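Local structure of FAD:protein FMN transferase (Vibrio cholerae, 6NXI) at residues A[133-138]-A[147-152]; A[189-192]-A[197-200]. The protein probably transfers the FMN moiety of FAD, with magnesium as cofactor, onto a threonine hydroxyl of a target flavoprotein. One frame throughout, in Å; residues are numbered along the deposited sequence.

Interaction 1: residues A[133-138]-A[147-152]; sequences EHLTIE and PELYVD. With FAD (flavin-adenine dinucleotide), chain B.
Leu149 meets both His134 and Leu135, chiefly with CD1 on the histidine and CD2 on the leucine. Its CD1 presses on the beta carbon of His134, 3.5 Å from CB, and comes obliquely to the imidazole ring, 4.0 Å from CG. The other methyl, CD2, lies 4.1 Å from Leu135 CB. With Leu149 CG anti to its backbone N (chi1 -157°), the fork of the side chain reaches across to the start of strand 135-138. A second apolar touch joins Leu135 CD2 to Val151 CG2 at 4.2 Å, and Phe62 of helix 58-64 touches both residues.

No hydrogen bond joins the two segments, and their polar groups turn to other partners. His134 ND1 is hydrogen-bonded to Asp145 OD1, which limits how the ring can turn. Lys144 NZ holds Leu149 O.

One residue beyond Val151, the chain reaches the bound FAD. Asp152 OD2 accepts a 2.7 Å hydrogen bond from the ribose hydroxyl O2B of FAD, while Ser154 OG bonds to OD1 and would steady the carboxylate. The apolar contact thus joins edge strand 135-138 to the loop whose Asp152 belongs to the FAD pocket of this ApbE-family flavin transferase, at the adenosine end of the ligand.

Interaction 2: residues A[189-192]-A[197-200]; sequences GLNR and WRIA
The loop that leaves strand 184-188 and returns as strand 199-203 folds back on itself here, so that the backbone at Leu190 and Asn191 lies over one face of the Trp197 indole. Asn191 supplies the main touch, a CH-pi contact: its CA sits 3.7 Å from the centroid of the six-membered ring, only 7° off the ring normal. Its CB covers the same face, 3.6 Å from Trp197 CE3. With chi1 at 78°, CG lies between the backbone N and the carbonyl carbon, and OD1 accepts bonds from Asp193 N and Val195 N inside the loop. The Leu190 backbone carries the cover toward the rim of the indole, its O 3.4 Å from Trp197 CZ2 in an oblique approach. Gly189 O comes, likewise obliquely, to 3.6 Å from Trp197 CD1.

Polar links are indirect. A water in the ring plane at the indole's edge lies 3.1 Å from Gly189 O, within hydrogen-bonding range, and accepts a weak bond from Trp197 N. The ring NE1 is hydrogen-bonded to Lys188 O, just ahead of the glycine, which helps to fix the rotation of the indole. The direct contact is therefore mainly dispersion and CH-pi attraction, while the hydrogen bonds of Asn191 and Trp197 help to position the two partners.

In the fold
From the N terminus, the chain has already formed strands 7-14 and 17-24 and the helices up to 120-127 before interaction 1 opens. That contact closes over the return strand 141-144 of a hairpin, bringing the edge strand 135-138 of the small three-stranded sheet against the loop that leads to helix 157-171. After that helix the chain returns to the eight-stranded sheet, begun by 7-14 and 17-24, and interaction 2 closes the loop between its strand 184-188 and the two-stranded ribbon 199-203/211-215. The two contacts follow in series, neither nested nor crossed. The centres of interactions 1 and 2 are 39 Å apart, on opposite sides of the chain's centre; interaction 1 reaches FAD, whereas interaction 2 is remote from the annotated sites.

Interaction 1: residues A[133-138]-A[147-152]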
ATOM      1  N   GLU A 133     -16.708   9.931  -4.733  1.00 30.57           N
ATOM      2  CA  GLU A 133     -17.524  10.717  -5.703  1.00 33.51           C
ATOM      3  C   GLU A 133     -17.208  12.204  -5.529  1.00 32.78           C
ATOM      4  O   GLU A 133     -17.466  12.979  -6.510  1.00 33.06           O
ATOM      5  CB  GLU A 133     -19.014  10.423  -5.542  1.00 35.04           C
ATOM      6  CG  GLU A 133     -19.601  10.877  -4.201  1.00 38.09           C
ATOM      7  CD  GLU A 133     -19.401   9.978  -2.984  1.00 39.07           C
ATOM      8  OE1 GLU A 133     -18.785   8.863  -3.139  1.00 35.40           O
ATOM      9  OE2 GLU A 133     -19.985  10.351  -1.877  1.00 42.16           O
ATOM     10  N   HIS A 134     -16.697  12.604  -4.362  1.00 32.00           N
ATOM     11  CA  HIS A 134     -16.422  14.018  -3.997  1.00 31.78           C
ATOM     12  C   HIS A 134     -15.120  14.515  -4.627  1.00 31.73           C
ATOM     13  O   HIS A 134     -14.884  15.750  -4.589  1.00 34.49           O
ATOM     14  CB  HIS A 134     -16.410  14.253  -2.495  1.00 31.95           C
ATOM     15  CG  HIS A 134     -17.698  13.976  -1.802  1.00 32.54           C
ATOM     16  ND1 HIS A 134     -18.860  14.751  -1.991  1.00 33.50           N
ATOM     17  CD2 HIS A 134     -18.001  13.046  -0.882  1.00 32.35           C
ATOM     18  CE1 HIS A 134     -19.816  14.274  -1.222  1.00 34.78           C
ATOM     19  NE2 HIS A 134     -19.304  13.233  -0.507  1.00 34.52           N
ATOM     20  N   LEU A 135     -14.304  13.601  -5.153  1.00 31.39           N
ATOM     21  CA  LEU A 135     -12.936  13.883  -5.626  1.00 30.89           C
ATOM     22  C   LEU A 135     -12.945  13.764  -7.150  1.00 33.58           C
ATOM     23  O   LEU A 135     -13.344  12.701  -7.647  1.00 34.10           O
ATOM     24  CB  LEU A 135     -11.968  12.866  -5.003  1.00 28.72           C
ATOM     25  CG  LEU A 135     -10.493  13.026  -5.399  1.00 28.63           C
ATOM     26  CD1 LEU A 135      -9.919  14.363  -4.941  1.00 28.59           C
ATOM     27  CD2 LEU A 135      -9.671  11.897  -4.825  1.00 29.20           C
ATOM     28  N   THR A 136     -12.453  14.778  -7.858  1.00 35.18           N
ATOM     29  CA  THR A 136     -12.293  14.683  -9.331  1.00 36.92           C
ATOM     30  C   THR A 136     -10.893  15.152  -9.740  1.00 35.66           C
ATOM     31  O   THR A 136     -10.276  16.021  -9.062  1.00 36.89           O
ATOM     32  CB  THR A 136     -13.456  15.389 -10.042  1.00 39.55           C
ATOM     33  OG1 THR A 136     -13.609  16.685  -9.477  1.00 41.72           O
ATOM     34  CG2 THR A 136     -14.771  14.660  -9.868  1.00 39.28           C
ATOM     35  N   ILE A 137     -10.454  14.604 -10.881  1.00 35.81           N
ATOM     36  CA  ILE A 137      -9.189  14.999 -11.549  1.00 35.37           C
ATOM     37  C   ILE A 137      -9.541  15.791 -12.808  1.00 36.86           C
ATOM     38  O   ILE A 137     -10.417  15.352 -13.588  1.00 37.25           O
ATOM     39  CB  ILE A 137      -8.333  13.772 -11.868  1.00 36.17           C
ATOM     40  CG1 ILE A 137      -7.901  13.077 -10.576  1.00 36.67           C
ATOM     41  CG2 ILE A 137      -7.165  14.181 -12.738  1.00 36.51           C
ATOM     42  CD1 ILE A 137      -7.046  11.853 -10.813  1.00 38.45           C
ATOM     43  N   GLU A 138      -8.919  16.958 -12.942  1.00 37.91           N
ATOM     44  CA  GLU A 138      -9.077  17.838 -14.134  1.00 40.95           C
ATOM     45  C   GLU A 138      -7.657  18.286 -14.520  1.00 38.57           C
ATOM     46  O   GLU A 138      -7.073  19.132 -13.781  1.00 39.67           O
ATOM     47  CB  GLU A 138      -9.993  19.035 -13.853  1.00 44.49           C
ATOM     48  CG  GLU A 138     -11.461  18.678 -13.649  1.00 46.98           C
ATOM     49  CD  GLU A 138     -12.365  19.889 -13.509  1.00 50.97           C
ATOM     50  OE1 GLU A 138     -12.766  20.425 -14.558  1.00 52.27           O
ATOM     51  OE2 GLU A 138     -12.617  20.327 -12.357  1.00 54.12           O
ATOM     52  N   PRO A 147     -15.739  20.952   1.275  1.00 38.57           N
ATOM     53  CA  PRO A 147     -14.539  21.525   1.886  1.00 38.18           C
ATOM     54  C   PRO A 147     -13.770  20.610   2.848  1.00 37.66           C
ATOM     55  O   PRO A 147     -12.593  20.788   2.980  1.00 39.00           O
ATOM     56  CB  PRO A 147     -15.050  22.786   2.613  1.00 39.89           C
ATOM     57  CG  PRO A 147     -16.539  22.583   2.762  1.00 40.83           C
ATOM     58  CD  PRO A 147     -16.963  21.708   1.607  1.00 39.93           C
ATOM     59  N   GLU A 148     -14.439  19.664   3.504  1.00 34.06           N
ATOM     60  CA  GLU A 148     -13.838  18.911   4.630  1.00 34.57           C
ATOM     61  C   GLU A 148     -13.170  17.631   4.109  1.00 31.59           C
ATOM     62  O   GLU A 148     -12.732  16.819   4.969  1.00 30.26           O
ATOM     63  CB  GLU A 148     -14.918  18.544   5.660  1.00 35.26           C
ATOM     64  CG  GLU A 148     -15.708  19.732   6.179  1.00 40.68           C
ATOM     65  CD  GLU A 148     -16.941  20.141   5.379  1.00 44.65           C
ATOM     66  OE1 GLU A 148     -17.178  19.580   4.272  1.00 42.31           O
ATOM     67  OE2 GLU A 148     -17.704  21.025   5.893  1.00 52.96           O
ATOM     68  N   LEU A 149     -13.215  17.382   2.795  1.00 30.79           N
ATOM     69  CA  LEU A 149     -12.703  16.121   2.191  1.00 30.41           C
ATOM     70  C   LEU A 149     -11.255  15.988   2.641  1.00 29.20           C
ATOM     71  O   LEU A 149     -10.545  16.990   2.613  1.00 30.91           O
ATOM     72  CB  LEU A 149     -12.793  16.113   0.658  1.00 30.30           C
ATOM     73  CG  LEU A 149     -12.818  14.712   0.039  1.00 30.52           C
ATOM     74  CD1 LEU A 149     -14.178  14.064   0.188  1.00 30.52           C
ATOM     75  CD2 LEU A 149     -12.435  14.767  -1.412  1.00 30.17           C
ATOM     76  N   TYR A 150     -10.844  14.800   3.069  1.00 29.12           N
ATOM     77  CA  TYR A 150      -9.457  14.573   3.544  1.00 27.77           C
ATOM     78  C   TYR A 150      -8.971  13.286   2.885  1.00 25.46           C
ATOM     79  O   TYR A 150      -9.496  12.211   3.162  1.00 25.86           O
ATOM     80  CB  TYR A 150      -9.453  14.495   5.066  1.00 27.93           C
ATOM     81  CG  TYR A 150      -8.113  14.437   5.756  1.00 26.59           C
ATOM     82  CD1 TYR A 150      -7.259  13.350   5.603  1.00 25.38           C
ATOM     83  CD2 TYR A 150      -7.679  15.461   6.589  1.00 27.63           C
ATOM     84  CE1 TYR A 150      -6.024  13.319   6.217  1.00 25.22           C
ATOM     85  CE2 TYR A 150      -6.440  15.436   7.218  1.00 26.53           C
ATOM     86  CZ  TYR A 150      -5.617  14.336   7.062  1.00 26.40           C
ATOM     87  OH  TYR A 150      -4.396  14.351   7.687  1.00 26.88           O
ATOM     88  N   VAL A 151      -8.045  13.417   1.948  1.00 23.20           N
ATOM     89  CA  VAL A 151      -7.509  12.276   1.154  1.00 22.48           C
ATOM     90  C   VAL A 151      -6.286  11.761   1.904  1.00 22.57           C
ATOM     91  O   VAL A 151      -5.441  12.563   2.346  1.00 21.96           O
ATOM     92  CB  VAL A 151      -7.132  12.733  -0.273  1.00 24.61           C
ATOM     93  CG1 VAL A 151      -6.424  11.643  -1.020  1.00 22.85           C
ATOM     94  CG2 VAL A 151      -8.356  13.203  -1.048  1.00 25.18           C
ATOM     95  N   ASP A 152      -6.223  10.444   2.025  1.00 21.54           N
ATOM     96  CA  ASP A 152      -5.156   9.680   2.699  1.00 21.20           C
ATOM     97  C   ASP A 152      -4.569   8.726   1.663  1.00 19.92           C
ATOM     98  O   ASP A 152      -5.339   7.925   1.098  1.00 20.85           O
ATOM     99  CB  ASP A 152      -5.806   8.916   3.836  1.00 21.28           C
ATOM    100  CG  ASP A 152      -4.877   8.003   4.601  1.00 22.59           C
ATOM    101  OD1 ASP A 152      -3.713   7.908   4.257  1.00 21.28           O
ATOM    102  OD2 ASP A 152      -5.365   7.422   5.588  1.00 22.97           O
TER
HETATM  103  PA  FAD B 500      -2.260  -0.734   3.840  1.00 22.05           P
HETATM  104  O1A FAD B 500      -2.940  -1.981   4.279  1.00 24.13           O
HETATM  105  O2A FAD B 500      -1.473  -0.728   2.590  1.00 20.86           O
HETATM  106  O5B FAD B 500      -3.313   0.466   3.768  1.00 22.90           O
HETATM  107  C5B FAD B 500      -3.912   0.826   5.041  1.00 22.16           C
HETATM  108  C4B FAD B 500      -3.887   2.320   5.251  1.00 22.37           C
HETATM  109  O4B FAD B 500      -4.633   3.027   4.230  1.00 23.87           O
HETATM  110  C3B FAD B 500      -4.522   2.716   6.583  1.00 22.28           C
HETATM  111  O3B FAD B 500      -3.518   2.791   7.596  1.00 23.50           O
HETATM  112  C2B FAD B 500      -5.186   4.061   6.266  1.00 22.17           C
HETATM  113  O2B FAD B 500      -4.254   5.118   6.338  1.00 23.01           O
HETATM  114  C1B FAD B 500      -5.627   3.859   4.823  1.00 23.37           C
HETATM  115  N9A FAD B 500      -6.910   3.220   4.623  1.00 22.93           N
HETATM  116  C8A FAD B 500      -7.678   2.484   5.536  1.00 21.95           C
HETATM  117  N7A FAD B 500      -8.722   1.938   4.962  1.00 22.65           N
HETATM  118  C5A FAD B 500      -8.700   2.351   3.645  1.00 21.88           C
HETATM  119  C6A FAD B 500      -9.571   2.114   2.570  1.00 22.87           C
HETATM  120  N6A FAD B 500     -10.651   1.315   2.631  1.00 23.64           N
HETATM  121  N1A FAD B 500      -9.213   2.639   1.381  1.00 22.41           N
HETATM  122  C2A FAD B 500      -8.119   3.424   1.319  1.00 21.94           C
HETATM  123  N3A FAD B 500      -7.219   3.714   2.267  1.00 22.57           N
HETATM  124  C4A FAD B 500      -7.585   3.141   3.427  1.00 22.14           C
HETATM  125  N1  FAD B 500       3.122   7.127   9.562  1.00 26.98           N
HETATM  126  C2  FAD B 500       3.582   7.879  10.621  1.00 29.64           C
HETATM  127  O2  FAD B 500       3.398   7.488  11.795  1.00 29.26           O
HETATM  128  N3  FAD B 500       4.269   9.035  10.434  1.00 28.29           N
HETATM  129  C4  FAD B 500       4.526   9.541   9.186  1.00 29.02           C
HETATM  130  O4  FAD B 500       5.119  10.602   9.051  1.00 31.52           O
HETATM  131  C4X FAD B 500       4.043   8.800   8.056  1.00 26.44           C
HETATM  132  N5  FAD B 500       4.261   9.268   6.844  1.00 25.72           N
HETATM  133  C5X FAD B 500       3.780   8.546   5.776  1.00 24.85           C
HETATM  134  C6  FAD B 500       3.982   9.040   4.471  1.00 25.15           C
HETATM  135  C7  FAD B 500       3.537   8.380   3.345  1.00 25.26           C
HETATM  136  C7M FAD B 500       3.793   8.965   1.975  1.00 26.33           C
HETATM  137  C8  FAD B 500       2.865   7.146   3.512  1.00 23.59           C
HETATM  138  C8M FAD B 500       2.338   6.375   2.330  1.00 25.24           C
HETATM  139  C9  FAD B 500       2.654   6.646   4.801  1.00 23.77           C
HETATM  140  C9A FAD B 500       3.107   7.317   5.946  1.00 24.19           C
HETATM  141  N10 FAD B 500       2.889   6.858   7.251  1.00 26.22           N
HETATM  142  C10 FAD B 500       3.345   7.574   8.344  1.00 25.71           C
HETATM  143  C1' FAD B 500       2.247   5.545   7.474  1.00 28.54           C
HETATM  144  C2' FAD B 500       0.770   5.538   7.305  1.00 29.15           C
HETATM  145  O2' FAD B 500       0.151   6.371   8.282  1.00 29.82           O
HETATM  146  C3' FAD B 500       0.251   4.101   7.477  1.00 27.88           C
HETATM  147  O3' FAD B 500       0.489   3.593   8.771  1.00 28.85           O
HETATM  148  C4' FAD B 500       0.891   3.088   6.546  1.00 29.45           C
HETATM  149  O4' FAD B 500       1.064   3.676   5.267  1.00 27.38           O
HETATM  150  C5' FAD B 500       0.106   1.792   6.500  1.00 27.11           C
HETATM  151  O5' FAD B 500       0.663   0.972   5.443  1.00 27.88           O
HETATM  152  P   FAD B 500       0.239  -0.549   5.342  1.00 25.29           P
HETATM  153  O1P FAD B 500       0.267  -1.205   6.648  1.00 28.57           O
HETATM  154  O2P FAD B 500       1.044  -1.018   4.150  1.00 26.96           O
HETATM  155  O3P FAD B 500      -1.295  -0.317   5.003  1.00 26.71           O

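Interaction 2: residues A[189-192]-A[197-200]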
ATOM      1  N   GLY A 189      15.749  -9.380 -11.216  1.00 23.33           N
ATOM      2  CA  GLY A 189      16.982 -10.138 -11.461  1.00 23.32           C
ATOM      3  C   GLY A 189      17.249 -11.131 -10.371  1.00 23.69           C
ATOM      4  O   GLY A 189      16.283 -11.775  -9.905  1.00 25.45           O
ATOM      5  N   LEU A 190      18.495 -11.235  -9.941  1.00 23.18           N
ATOM      6  CA  LEU A 190      19.003 -12.362  -9.141  1.00 24.00           C
ATOM      7  C   LEU A 190      19.686 -11.854  -7.870  1.00 25.26           C
ATOM      8  O   LEU A 190      20.298 -10.767  -7.873  1.00 24.77           O
ATOM      9  CB  LEU A 190      19.991 -13.155  -9.988  1.00 24.95           C
ATOM     10  CG  LEU A 190      19.455 -13.703 -11.307  1.00 25.93           C
ATOM     11  CD1 LEU A 190      20.596 -14.250 -12.109  1.00 27.94           C
ATOM     12  CD2 LEU A 190      18.352 -14.730 -11.097  1.00 26.61           C
ATOM     13  N   ASN A 191      19.612 -12.658  -6.811  1.00 23.24           N
ATOM     14  CA  ASN A 191      20.235 -12.375  -5.495  1.00 24.58           C
ATOM     15  C   ASN A 191      21.713 -12.756  -5.532  1.00 25.21           C
ATOM     16  O   ASN A 191      22.258 -13.001  -6.653  1.00 25.84           O
ATOM     17  CB  ASN A 191      19.432 -13.030  -4.370  1.00 23.16           C
ATOM     18  CG  ASN A 191      19.669 -14.527  -4.215  1.00 24.08           C
ATOM     19  OD1 ASN A 191      20.507 -15.096  -4.913  1.00 24.44           O
ATOM     20  ND2 ASN A 191      18.857 -15.178  -3.390  1.00 25.74           N
ATOM     21  N   ARG A 192      22.367 -12.686  -4.377  1.00 26.92           N
ATOM     22  CA  ARG A 192      23.844 -12.807  -4.324  1.00 29.49           C
ATOM     23  C   ARG A 192      24.254 -14.249  -4.653  1.00 28.99           C
ATOM     24  O   ARG A 192      25.385 -14.420  -5.116  1.00 29.38           O
ATOM     25  CB  ARG A 192      24.412 -12.405  -2.964  1.00 33.02           C
ATOM     26  CG  ARG A 192      24.146 -13.330  -1.789  1.00 38.82           C
ATOM     27  CD  ARG A 192      24.633 -12.577  -0.549  1.00 44.25           C
ATOM     28  NE  ARG A 192      25.029 -13.370   0.611  1.00 50.44           N
ATOM     29  CZ  ARG A 192      24.240 -14.213   1.270  1.00 54.41           C
ATOM     30  NH1 ARG A 192      22.989 -14.416   0.881  1.00 56.54           N
ATOM     31  NH2 ARG A 192      24.729 -14.876   2.308  1.00 54.76           N
ATOM     32  N   TRP A 197      15.182 -13.559  -6.257  1.00 22.69           N
ATOM     33  CA  TRP A 197      15.098 -13.109  -4.842  1.00 22.15           C
ATOM     34  C   TRP A 197      13.987 -13.886  -4.140  1.00 23.45           C
ATOM     35  O   TRP A 197      12.914 -14.056  -4.766  1.00 24.11           O
ATOM     36  CB  TRP A 197      14.783 -11.597  -4.796  1.00 20.83           C
ATOM     37  CG  TRP A 197      15.856 -10.722  -5.386  1.00 21.75           C
ATOM     38  CD1 TRP A 197      15.940 -10.309  -6.687  1.00 22.24           C
ATOM     39  CD2 TRP A 197      17.006 -10.196  -4.727  1.00 21.57           C
ATOM     40  NE1 TRP A 197      17.096  -9.616  -6.888  1.00 22.21           N
ATOM     41  CE2 TRP A 197      17.764  -9.502  -5.706  1.00 21.16           C
ATOM     42  CE3 TRP A 197      17.484 -10.212  -3.418  1.00 22.02           C
ATOM     43  CZ2 TRP A 197      18.925  -8.809  -5.390  1.00 21.54           C
ATOM     44  CZ3 TRP A 197      18.648  -9.535  -3.099  1.00 22.09           C
ATOM     45  CH2 TRP A 197      19.370  -8.849  -4.086  1.00 22.04           C
ATOM     46  N   ARG A 198      14.175 -14.171  -2.859  1.00 24.14           N
ATOM     47  CA  ARG A 198      13.280 -15.055  -2.065  1.00 25.34           C
ATOM     48  C   ARG A 198      12.490 -14.195  -1.085  1.00 24.82           C
ATOM     49  O   ARG A 198      13.054 -13.361  -0.341  1.00 24.21           O
ATOM     50  CB  ARG A 198      14.117 -16.155  -1.382  1.00 29.16           C
ATOM     51  CG  ARG A 198      14.824 -17.059  -2.383  1.00 34.30           C
ATOM     52  CD  ARG A 198      15.861 -18.025  -1.827  1.00 41.52           C
ATOM     53  NE  ARG A 198      15.160 -19.223  -1.351  1.00 46.90           N
ATOM     54  CZ  ARG A 198      15.201 -19.750  -0.120  1.00 52.99           C
ATOM     55  NH1 ARG A 198      15.950 -19.240   0.850  1.00 54.32           N
ATOM     56  NH2 ARG A 198      14.483 -20.834   0.132  1.00 54.98           N
ATOM     57  N   ILE A 199      11.146 -14.281  -1.128  1.00 24.20           N
ATOM     58  CA  ILE A 199      10.354 -13.554  -0.111  1.00 24.49           C
ATOM     59  C   ILE A 199       9.572 -14.628   0.643  1.00 25.17           C
ATOM     60  O   ILE A 199       9.370 -15.717   0.127  1.00 26.64           O
ATOM     61  CB  ILE A 199       9.436 -12.482  -0.744  1.00 26.65           C
ATOM     62  CG1 ILE A 199       8.331 -13.178  -1.522  1.00 28.33           C
ATOM     63  CG2 ILE A 199      10.247 -11.495  -1.619  1.00 27.69           C
ATOM     64  CD1 ILE A 199       7.222 -12.261  -1.926  1.00 30.18           C
ATOM     65  N   ALA A 200       9.140 -14.325   1.840  1.00 26.24           N
ATOM     66  CA  ALA A 200       8.328 -15.265   2.646  1.00 28.13           C
ATOM     67  C   ALA A 200       6.895 -14.773   2.743  1.00 27.73           C
ATOM     68  O   ALA A 200       6.661 -13.579   2.979  1.00 27.73           O
ATOM     69  CB  ALA A 200       8.976 -15.429   3.996  1.00 28.43           C
TER
HETATM   70  O   HOH W   1      13.477 -11.674  -8.544  1.00 30.71           O